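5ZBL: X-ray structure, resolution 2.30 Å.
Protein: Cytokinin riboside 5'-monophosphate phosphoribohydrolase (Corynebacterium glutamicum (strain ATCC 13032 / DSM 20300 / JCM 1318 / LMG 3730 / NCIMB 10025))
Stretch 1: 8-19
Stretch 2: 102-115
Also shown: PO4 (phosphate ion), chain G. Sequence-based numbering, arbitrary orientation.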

ATOM      1  N   PRO A   8      19.745 -10.510 -15.686  1.00 62.69           N
ATOM      2  CA  PRO A   8      18.395 -11.069 -15.675  1.00 65.33           C
ATOM      3  C   PRO A   8      17.610 -10.672 -16.921  1.00 56.49           C
ATOM      4  O   PRO A   8      17.921  -9.682 -17.555  1.00 51.72           O
ATOM      5  CB  PRO A   8      17.753 -10.459 -14.395  1.00 65.55           C
ATOM      6  CG  PRO A   8      18.798  -9.585 -13.766  1.00 63.34           C
ATOM      7  CD  PRO A   8      19.839  -9.323 -14.814  1.00 64.16           C
ATOM      8  N   THR A   9      16.609 -11.466 -17.257  1.00 60.33           N
ATOM      9  CA  THR A   9      15.636 -11.116 -18.294  1.00 55.36           C
ATOM     10  C   THR A   9      14.232 -11.261 -17.748  1.00 49.10           C
ATOM     11  O   THR A   9      13.989 -11.828 -16.667  1.00 47.75           O
ATOM     12  CB  THR A   9      15.789 -11.998 -19.571  1.00 57.97           C
ATOM     13  OG1 THR A   9      15.798 -13.396 -19.221  1.00 53.36           O
ATOM     14  CG2 THR A   9      17.079 -11.640 -20.313  1.00 61.75           C
ATOM     15  N   LEU A  10      13.303 -10.759 -18.540  1.00 51.00           N
ATOM     16  CA  LEU A  10      11.912 -10.754 -18.192  1.00 47.45           C
ATOM     17  C   LEU A  10      11.254 -12.072 -18.610  1.00 47.65           C
ATOM     18  O   LEU A  10      10.669 -12.164 -19.684  1.00 58.55           O
ATOM     19  CB  LEU A  10      11.233  -9.553 -18.868  1.00 46.56           C
ATOM     20  CG  LEU A  10       9.835  -9.268 -18.321  1.00 46.97           C
ATOM     21  CD1 LEU A  10       9.939  -8.623 -16.952  1.00 50.35           C
ATOM     22  CD2 LEU A  10       9.051  -8.395 -19.259  1.00 51.92           C
ATOM     23  N   GLN A  11      11.320 -13.069 -17.740  1.00 43.43           N
ATOM     24  CA  GLN A  11      10.691 -14.383 -17.967  1.00 48.16           C
ATOM     25  C   GLN A  11       9.370 -14.535 -17.219  1.00 46.68           C
ATOM     26  O   GLN A  11       8.456 -15.236 -17.685  1.00 38.32           O
ATOM     27  CB  GLN A  11      11.686 -15.496 -17.604  1.00 56.06           C
ATOM     28  CG  GLN A  11      13.048 -15.225 -18.259  1.00 65.75           C
ATOM     29  CD  GLN A  11      13.910 -16.450 -18.411  1.00 72.10           C
ATOM     30  OE1 GLN A  11      14.058 -17.228 -17.486  1.00 68.12           O
ATOM     31  NE2 GLN A  11      14.508 -16.612 -19.584  1.00 79.89           N
ATOM     32  N   ARG A  12       9.246 -13.856 -16.081  1.00 44.28           N
ATOM     33  CA  ARG A  12       7.994 -13.848 -15.347  1.00 45.54           C
ATOM     34  C   ARG A  12       7.616 -12.455 -14.982  1.00 41.68           C
ATOM     35  O   ARG A  12       8.475 -11.630 -14.652  1.00 41.02           O
ATOM     36  CB  ARG A  12       8.120 -14.685 -14.097  1.00 46.84           C
ATOM     37  CG  ARG A  12       8.046 -16.184 -14.368  1.00 57.82           C
ATOM     38  CD  ARG A  12       9.001 -16.945 -13.482  1.00 64.71           C
ATOM     39  NE  ARG A  12      10.377 -16.519 -13.790  1.00 74.24           N
ATOM     40  CZ  ARG A  12      11.411 -16.534 -12.949  1.00 72.57           C
ATOM     41  NH1 ARG A  12      11.265 -16.953 -11.688  1.00 67.48           N
ATOM     42  NH2 ARG A  12      12.607 -16.113 -13.382  1.00 76.04           N
ATOM     43  N   VAL A  13       6.318 -12.196 -15.020  1.00 39.31           N
ATOM     44  CA  VAL A  13       5.786 -10.985 -14.417  1.00 37.55           C
ATOM     45  C   VAL A  13       4.852 -11.299 -13.284  1.00 36.46           C
ATOM     46  O   VAL A  13       3.941 -12.165 -13.404  1.00 37.90           O
ATOM     47  CB  VAL A  13       5.041 -10.063 -15.401  1.00 42.28           C
ATOM     48  CG1 VAL A  13       6.028  -9.464 -16.399  1.00 44.73           C
ATOM     49  CG2 VAL A  13       3.833 -10.776 -16.038  1.00 42.39           C
ATOM     50  N   THR A  14       5.037 -10.544 -12.199  1.00 35.06           N
ATOM     51  CA  THR A  14       4.187 -10.658 -11.023  1.00 35.60           C
ATOM     52  C   THR A  14       3.087  -9.664 -11.237  1.00 34.69           C
ATOM     53  O   THR A  14       3.357  -8.501 -11.490  1.00 36.40           O
ATOM     54  CB  THR A  14       4.968 -10.367  -9.732  1.00 34.95           C
ATOM     55  OG1 THR A  14       5.941 -11.386  -9.555  1.00 35.09           O
ATOM     56  CG2 THR A  14       4.077 -10.380  -8.503  1.00 34.59           C
ATOM     57  N   VAL A  15       1.859 -10.121 -11.176  1.00 31.05           N
ATOM     58  CA  VAL A  15       0.735  -9.253 -11.475  1.00 33.45           C
ATOM     59  C   VAL A  15      -0.138  -8.973 -10.268  1.00 31.88           C
ATOM     60  O   VAL A  15      -0.551  -9.895  -9.582  1.00 33.39           O
ATOM     61  CB  VAL A  15      -0.104  -9.785 -12.631  1.00 33.42           C
ATOM     62  CG1 VAL A  15      -1.278  -8.848 -12.908  1.00 33.86           C
ATOM     63  CG2 VAL A  15       0.774  -9.854 -13.875  1.00 37.50           C
ATOM     64  N   PHE A  16      -0.382  -7.697  -9.990  1.00 30.27           N
ATOM     65  CA  PHE A  16      -1.297  -7.327  -8.896  1.00 31.72           C
ATOM     66  C   PHE A  16      -2.603  -6.876  -9.542  1.00 30.41           C
ATOM     67  O   PHE A  16      -2.569  -5.992 -10.436  1.00 30.81           O
ATOM     68  CB  PHE A  16      -0.742  -6.150  -8.080  1.00 34.06           C
ATOM     69  CG  PHE A  16       0.663  -6.335  -7.573  1.00 36.99           C
ATOM     70  CD1 PHE A  16       1.078  -7.532  -7.007  1.00 39.91           C
ATOM     71  CD2 PHE A  16       1.552  -5.264  -7.568  1.00 39.34           C
ATOM     72  CE1 PHE A  16       2.372  -7.684  -6.517  1.00 38.86           C
ATOM     73  CE2 PHE A  16       2.844  -5.407  -7.038  1.00 40.55           C
ATOM     74  CZ  PHE A  16       3.256  -6.614  -6.531  1.00 35.94           C
ATOM     75  N   THR A  17      -3.728  -7.422  -9.095  1.00 25.69           N
ATOM     76  CA  THR A  17      -5.003  -6.994  -9.633  1.00 29.37           C
ATOM     77  C   THR A  17      -6.195  -7.339  -8.741  1.00 28.84           C
ATOM     78  O   THR A  17      -6.102  -8.104  -7.816  1.00 26.44           O
ATOM     79  CB  THR A  17      -5.190  -7.590 -11.032  1.00 32.65           C
ATOM     80  OG1 THR A  17      -6.312  -6.994 -11.696  1.00 34.08           O
ATOM     81  CG2 THR A  17      -5.334  -9.116 -10.976  1.00 33.89           C
ATOM     82  N   GLY A  18      -7.324  -6.716  -9.006  1.00 31.26           N
ATOM     83  CA  GLY A  18      -8.510  -6.910  -8.152  1.00 33.78           C
ATOM     84  C   GLY A  18      -9.101  -8.305  -8.005  1.00 33.40           C
ATOM     85  O   GLY A  18      -9.036  -9.143  -8.921  1.00 34.05           O
ATOM     86  N   SER A  19      -9.711  -8.549  -6.852  1.00 35.27           N
ATOM     87  CA  SER A  19     -10.571  -9.742  -6.689  1.00 38.34           C
ATOM     88  C   SER A  19     -12.005  -9.392  -7.051  1.00 37.48           C
ATOM     89  O   SER A  19     -12.894 -10.206  -6.835  1.00 42.99           O
ATOM     90  CB  SER A  19     -10.527 -10.272  -5.265  1.00 37.39           C
ATOM     91  OG  SER A  19     -10.855  -9.203  -4.410  1.00 43.04           O
ATOM     92  N   ARG A 102       7.576 -13.820  -1.620  1.00 38.07           N
ATOM     93  CA  ARG A 102       7.692 -14.847  -2.637  1.00 43.22           C
ATOM     94  C   ARG A 102       7.262 -14.411  -4.042  1.00 44.23           C
ATOM     95  O   ARG A 102       7.924 -14.764  -5.052  1.00 36.92           O
ATOM     96  CB  ARG A 102       6.949 -16.135  -2.258  1.00 47.41           C
ATOM     97  CG  ARG A 102       7.832 -17.187  -1.630  1.00 60.99           C
ATOM     98  CD  ARG A 102       8.960 -17.665  -2.555  1.00 66.50           C
ATOM     99  NE  ARG A 102       8.615 -18.863  -3.292  1.00 67.90           N
ATOM    100  CZ  ARG A 102       9.474 -19.548  -4.042  1.00 72.94           C
ATOM    101  NH1 ARG A 102       9.058 -20.645  -4.664  1.00 74.71           N
ATOM    102  NH2 ARG A 102      10.741 -19.154  -4.183  1.00 72.55           N
ATOM    103  N   MET A 103       6.161 -13.671  -4.088  1.00 41.20           N
ATOM    104  CA  MET A 103       5.704 -13.024  -5.315  1.00 40.31           C
ATOM    105  C   MET A 103       6.790 -12.116  -5.903  1.00 38.90           C
ATOM    106  O   MET A 103       7.051 -12.155  -7.103  1.00 34.90           O
ATOM    107  CB  MET A 103       4.414 -12.260  -5.057  1.00 35.73           C
ATOM    108  CG  MET A 103       3.264 -13.192  -4.749  1.00 40.67           C
ATOM    109  SD  MET A 103       1.651 -12.453  -4.998  1.00 43.93           S
ATOM    110  CE  MET A 103       1.599 -11.368  -3.589  1.00 50.60           C
ATOM    111  N   ALA A 104       7.446 -11.349  -5.050  1.00 39.19           N
ATOM    112  CA  ALA A 104       8.547 -10.495  -5.521  1.00 43.02           C
ATOM    113  C   ALA A 104       9.712 -11.339  -6.013  1.00 44.04           C
ATOM    114  O   ALA A 104      10.263 -11.067  -7.093  1.00 45.63           O
ATOM    115  CB  ALA A 104       9.025  -9.529  -4.429  1.00 40.01           C
ATOM    116  N   GLU A 105      10.107 -12.339  -5.220  1.00 44.18           N
ATOM    117  CA  GLU A 105      11.272 -13.167  -5.587  1.00 43.71           C
ATOM    118  C   GLU A 105      11.113 -13.907  -6.910  1.00 41.21           C
ATOM    119  O   GLU A 105      12.092 -14.039  -7.650  1.00 41.72           O
ATOM    120  CB  GLU A 105      11.604 -14.179  -4.512  1.00 45.69           C
ATOM    121  CG  GLU A 105      12.363 -13.586  -3.337  1.00 53.46           C
ATOM    122  CD  GLU A 105      12.263 -14.419  -2.054  1.00 59.32           C
ATOM    123  OE1 GLU A 105      11.676 -15.527  -2.079  1.00 66.74           O
ATOM    124  OE2 GLU A 105      12.773 -13.955  -1.003  1.00 70.20           O
ATOM    125  N   LEU A 106       9.892 -14.396  -7.165  1.00 36.82           N
ATOM    126  CA  LEU A 106       9.570 -15.211  -8.333  1.00 39.65           C
ATOM    127  C   LEU A 106       9.474 -14.426  -9.641  1.00 40.03           C
ATOM    128  O   LEU A 106       9.720 -14.993 -10.700  1.00 45.96           O
ATOM    129  CB  LEU A 106       8.240 -15.976  -8.146  1.00 36.19           C
ATOM    130  CG  LEU A 106       8.243 -17.163  -7.220  1.00 39.38           C
ATOM    131  CD1 LEU A 106       6.812 -17.665  -6.920  1.00 40.24           C
ATOM    132  CD2 LEU A 106       9.147 -18.273  -7.767  1.00 42.63           C
ATOM    133  N   GLY A 107       9.094 -13.153  -9.563  1.00 41.27           N
ATOM    134  CA  GLY A 107       8.873 -12.332 -10.752  1.00 42.94           C
ATOM    135  C   GLY A 107      10.094 -11.538 -11.129  1.00 40.48           C
ATOM    136  O   GLY A 107      10.929 -11.212 -10.284  1.00 39.12           O
ATOM    137  N   ASP A 108      10.197 -11.238 -12.417  1.00 38.92           N
ATOM    138  CA  ASP A 108      11.307 -10.442 -12.934  1.00 37.48           C
ATOM    139  C   ASP A 108      10.889  -9.019 -13.069  1.00 36.42           C
ATOM    140  O   ASP A 108      11.709  -8.163 -13.361  1.00 33.85           O
ATOM    141  CB  ASP A 108      11.812 -11.019 -14.252  1.00 41.04           C
ATOM    142  CG  ASP A 108      12.440 -12.437 -14.071  1.00 46.61           C
ATOM    143  OD1 ASP A 108      13.490 -12.561 -13.354  1.00 45.02           O
ATOM    144  OD2 ASP A 108      11.850 -13.412 -14.611  1.00 42.93           O
ATOM    145  N   GLY A 109       9.601  -8.764 -12.819  1.00 37.67           N
ATOM    146  CA  GLY A 109       8.993  -7.449 -12.972  1.00 35.47           C
ATOM    147  C   GLY A 109       7.564  -7.493 -12.436  1.00 32.59           C
ATOM    148  O   GLY A 109       7.039  -8.583 -12.183  1.00 31.77           O
ATOM    149  N   PHE A 110       6.966  -6.308 -12.291  1.00 31.60           N
ATOM    150  CA  PHE A 110       5.685  -6.104 -11.624  1.00 32.50           C
ATOM    151  C   PHE A 110       4.751  -5.319 -12.532  1.00 32.61           C
ATOM    152  O   PHE A 110       5.175  -4.327 -13.141  1.00 34.28           O
ATOM    153  CB  PHE A 110       5.901  -5.323 -10.345  1.00 35.58           C
ATOM    154  CG  PHE A 110       6.766  -6.026  -9.339  1.00 34.94           C
ATOM    155  CD1 PHE A 110       6.266  -7.089  -8.599  1.00 34.84           C
ATOM    156  CD2 PHE A 110       8.068  -5.622  -9.121  1.00 37.35           C
ATOM    157  CE1 PHE A 110       7.067  -7.755  -7.687  1.00 31.75           C
ATOM    158  CE2 PHE A 110       8.887  -6.276  -8.191  1.00 35.50           C
ATOM    159  CZ  PHE A 110       8.389  -7.349  -7.502  1.00 35.51           C
ATOM    160  N   ILE A 111       3.497  -5.773 -12.627  1.00 31.27           N
ATOM    161  CA  ILE A 111       2.431  -5.050 -13.293  1.00 29.03           C
ATOM    162  C   ILE A 111       1.267  -4.896 -12.300  1.00 32.39           C
ATOM    163  O   ILE A 111       0.848  -5.849 -11.644  1.00 29.84           O
ATOM    164  CB  ILE A 111       1.925  -5.807 -14.504  1.00 29.90           C
ATOM    165  CG1 ILE A 111       3.052  -5.987 -15.537  1.00 32.61           C
ATOM    166  CG2 ILE A 111       0.803  -5.066 -15.231  1.00 29.34           C
ATOM    167  CD1 ILE A 111       2.648  -6.951 -16.656  1.00 32.18           C
ATOM    168  N   ALA A 112       0.755  -3.672 -12.197  1.00 32.26           N
ATOM    169  CA  ALA A 112      -0.416  -3.418 -11.410  1.00 35.75           C
ATOM    170  C   ALA A 112      -1.526  -3.070 -12.415  1.00 36.01           C
ATOM    171  O   ALA A 112      -1.388  -2.117 -13.213  1.00 34.55           O
ATOM    172  CB  ALA A 112      -0.173  -2.312 -10.387  1.00 31.36           C
ATOM    173  N   MET A 113      -2.561  -3.911 -12.398  1.00 33.13           N
ATOM    174  CA  MET A 113      -3.749  -3.723 -13.189  1.00 36.79           C
ATOM    175  C   MET A 113      -4.789  -3.090 -12.269  1.00 36.84           C
ATOM    176  O   MET A 113      -4.608  -3.036 -11.064  1.00 32.50           O
ATOM    177  CB  MET A 113      -4.257  -5.072 -13.696  1.00 40.19           C
ATOM    178  CG  MET A 113      -3.237  -5.916 -14.471  1.00 45.92           C
ATOM    179  SD  MET A 113      -3.995  -7.128 -15.603  1.00 45.37           S
ATOM    180  CE  MET A 113      -5.246  -7.880 -14.578  1.00 49.49           C
ATOM    181  N   PRO A 114      -5.918  -2.656 -12.833  1.00 38.13           N
ATOM    182  CA  PRO A 114      -6.970  -2.178 -11.961  1.00 36.83           C
ATOM    183  C   PRO A 114      -7.290  -3.144 -10.826  1.00 36.84           C
ATOM    184  O   PRO A 114      -7.202  -4.365 -10.980  1.00 36.50           O
ATOM    185  CB  PRO A 114      -8.165  -2.077 -12.897  1.00 36.41           C
ATOM    186  CG  PRO A 114      -7.521  -1.709 -14.204  1.00 37.24           C
ATOM    187  CD  PRO A 114      -6.285  -2.539 -14.253  1.00 35.70           C
ATOM    188  N   GLY A 115      -7.654  -2.570  -9.691  1.00 36.18           N
ATOM    189  CA  GLY A 115      -8.001  -3.338  -8.516  1.00 37.24           C
ATOM    190  C   GLY A 115      -8.266  -2.393  -7.389  1.00 35.73           C
ATOM    191  O   GLY A 115      -8.262  -1.183  -7.570  1.00 36.92           O
TER
HETATM  192  P   PO4 G 303      -8.057  -6.114  -3.996  1.00 36.81           P
HETATM  193  O1  PO4 G 303      -9.378  -6.392  -4.652  1.00 34.95           O
HETATM  194  O2  PO4 G 303      -7.452  -7.429  -3.551  1.00 38.72           O
HETATM  195  O3  PO4 G 303      -7.119  -5.482  -4.994  1.00 36.73           O
HETATM  196  O4  PO4 G 303      -8.311  -5.226  -2.827  1.00 41.25           O

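Two neighbouring parallel strands, 12-16 and 110-112, pair through a backbone ladder that alternates donor and acceptor along the first stretch. Asp 108 N donates to Arg 12 O (2.8 Å), Thr 14 N to Gly 109 O (2.8 Å), Ile 111 N to Thr 14 O (3.0 Å), Phe 16 N to Ile 111 O (2.8 Å) and Met 113 N to Phe 16 O (2.9 Å). Thr 14 and Phe 16 thus have both N and O satisfied from the partner stretch, and Ile 111 is satisfied in the same way from the other side of the pairing. The N-H...O angles of 157-176° are close to straight. CA-H...O contacts supplement the ladder on the same carbonyls, as from Phe 110 CA to Thr 14 O (3.3 Å) and from Val 15 CA to Ile 111 O (3.4 Å).

At the start of the pairing Asp 108 caters for several donors with one oxygen. Its OD2 accepts from Gln 11 N (3.2 Å) and Arg 12 N (3.0 Å) and forms a salt bridge with Arg 12 NH2 (3.1 Å), so main chain and side chain of Arg 12 converge on one carboxylate. Gln 11 N also makes a weak bond to Thr 9 O (3.1 Å). Arg 12 NH1 comes within 2.7 Å of Leu 106 O, but that oxygen lies over a face of the guanidinium and the angle is too poor for a hydrogen bond.

Where the helix ends, Thr 14 OG1 donates to Met 103 O (2.8 Å), a carbonyl that otherwise receives, within its own stretch, a weak bond from Gly 107 N (3.3 Å). The hydroxyl lies 3.3 Å from Gly 107 CA; a CB on that glycine would fall 2.0 Å from Thr 14 OG1, a clash.

At the far end Pro 114 O accepts twice, from Thr 17 OG1 (2.9 Å) and Gly 18 N (3.1 Å). The backbones here close to 3.6 Å between Gly 18 CA and Gly 115 CA, and a CB on Gly 115 would clash with Gly 18 N at 2.6 Å. Ser 19 turns to the phosphate, probably from the crystallisation liquor: its N (3.1 Å) and OG (3.2 Å) both donate to PO4 O1.

Apolar side chains pack on both faces of the sheet. Val 15 and Ile 111 share one, with Val 15 CG2 4.3 Å from Ile 111 CB. Thr 14, Phe 16, Phe 110 and Ala 112 share the other, where the two phenyl rings are near parallel (22°) but slid apart, with Phe 16 CZ 3.7 Å from Phe 110 CD1.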